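Local coordinates for cysteine synthase (Fusobacterium nucleatum subsp. nucleatum strain ATCC 25586, PDB 5XEM) that produces hydrogen sulfide from L-cysteine by a pyridoxal 5'-phosphate-dependent beta-replacement reaction that also forms L-lanthionine, at the interface of chains A and B. Residues are numbered along the deposited sequence; one frame, centred on the assembly and turned at random. Chains: chain A/B, Cysteine synthase.

The interface of chains A and B. Residues chain A 260, 264, 266, 301, 304; chain B 83, 107, 110-111.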
# COMPACT_ATOMS: atom_id res chain seq x y z
N SER A 260 -2.00 -8.41 12.07
CA SER A 260 -2.55 -8.78 10.78
C SER A 260 -3.61 -9.87 11.00
O SER A 260 -4.66 -9.81 10.37
CB SER A 260 -1.50 -9.18 9.74
OG SER A 260 -0.59 -10.15 10.23
N GLY A 264 -6.53 -7.27 10.84
CA GLY A 264 -6.38 -7.01 9.40
C GLY A 264 -5.49 -5.79 9.12
O GLY A 264 -5.58 -5.17 8.07
N LEU A 266 -1.76 -4.72 8.35
CA LEU A 266 -0.49 -5.24 7.91
C LEU A 266 0.53 -4.12 8.03
O LEU A 266 0.67 -3.28 7.15
CB LEU A 266 -0.61 -5.77 6.46
CG LEU A 266 0.62 -6.50 5.90
CD1 LEU A 266 0.67 -7.92 6.40
CD2 LEU A 266 0.60 -6.52 4.37
N GLU A 301 4.07 -5.14 3.76
CA GLU A 301 4.25 -5.95 2.55
C GLU A 301 5.73 -6.19 2.26
O GLU A 301 6.11 -7.28 1.87
CB GLU A 301 3.68 -5.26 1.30
CG GLU A 301 2.25 -4.78 1.35
CD GLU A 301 2.14 -3.35 1.83
OE1 GLU A 301 2.44 -3.11 3.02
OE2 GLU A 301 1.78 -2.45 1.03
N LEU A 304 7.37 -9.34 4.01
CA LEU A 304 6.76 -10.68 3.95
C LEU A 304 7.56 -11.72 3.17
O LEU A 304 7.23 -12.89 3.24
CB LEU A 304 5.35 -10.61 3.40
CG LEU A 304 4.33 -9.91 4.27
CD1 LEU A 304 2.95 -10.02 3.64
CD2 LEU A 304 4.33 -10.45 5.69
N MET B 83 -8.20 -10.26 4.50
CA MET B 83 -8.19 -9.10 5.37
C MET B 83 -9.54 -8.91 6.05
O MET B 83 -9.62 -8.67 7.26
CB MET B 83 -7.87 -7.85 4.53
CG MET B 83 -7.73 -6.59 5.35
SD MET B 83 -7.59 -5.15 4.28
CE MET B 83 -9.22 -5.15 3.52
N LEU B 107 0.91 -12.63 1.49
CA LEU B 107 -0.09 -11.68 1.99
C LEU B 107 -1.28 -12.41 2.60
O LEU B 107 -1.70 -12.10 3.71
CB LEU B 107 -0.53 -10.75 0.87
CG LEU B 107 0.51 -9.70 0.48
CD1 LEU B 107 0.26 -9.21 -0.94
CD2 LEU B 107 0.50 -8.52 1.47
N ALA B 110 -0.32 -13.97 5.93
CA ALA B 110 -0.14 -12.90 6.94
C ALA B 110 -1.46 -12.58 7.62
O ALA B 110 -1.48 -12.28 8.81
CB ALA B 110 0.42 -11.65 6.29
N TYR B 111 -2.56 -12.70 6.90
CA TYR B 111 -3.88 -12.49 7.49
C TYR B 111 -4.50 -13.78 8.08
O TYR B 111 -5.60 -13.73 8.60
CB TYR B 111 -4.84 -11.92 6.47
CG TYR B 111 -4.48 -10.54 5.98
CD1 TYR B 111 -4.53 -9.44 6.81
CD2 TYR B 111 -4.17 -10.33 4.65
CE1 TYR B 111 -4.22 -8.17 6.33
CE2 TYR B 111 -3.87 -9.07 4.18
CZ TYR B 111 -3.91 -7.99 5.03
OH TYR B 111 -3.58 -6.73 4.56
O HOH W 1 -3.98 -4.30 6.29
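A:Leu266 and B:Leu107 meet methyl to methyl, CD2 to CD2 at 3.5 Å, their side chains crossing at about a right angle, in part of a two-fold symmetric interface between two subunits of this member of the cysteine synthase/cystathionine beta-synthase family. The same B:Leu107 methyl, CD2, also takes A:Leu304 CD1 at 3.6 Å, so one branch is shared by two leucines of chain A. The other branch of A:Leu266 serves a second partner: with CG anti to the backbone N (chi1 -174°), CD1 lies against B:Ala110 CB at 3.7 Å. A:Glu301 flanks this apolar core with its aliphatic part, its CG 4.1 Å from B:Leu107 CD2.

Next to the leucines stands the ring of B:Tyr111, with B:Met83 CA of its own chain over the centre of one face. A:Ser260 O lies at the ring edge, in plane, 3.6 Å from B:Tyr111 CD1, and the backbone of A:Gly264 passes beside CE1. At the tip, the phenol OH shares a water with A:Gly264 O and A:Leu266 N; the water is 3.0 Å from B:Tyr111 OH, giving the hydroxyl an indirect link to the loop after helix 249-263.

On the polar rim, A:Ser260 OG donates to B:Ala110 O, at the end of helix 102-110, over 2.7 Å. The donor sits above the carbonyl plane, 42° out of it, rather than on a lone pair.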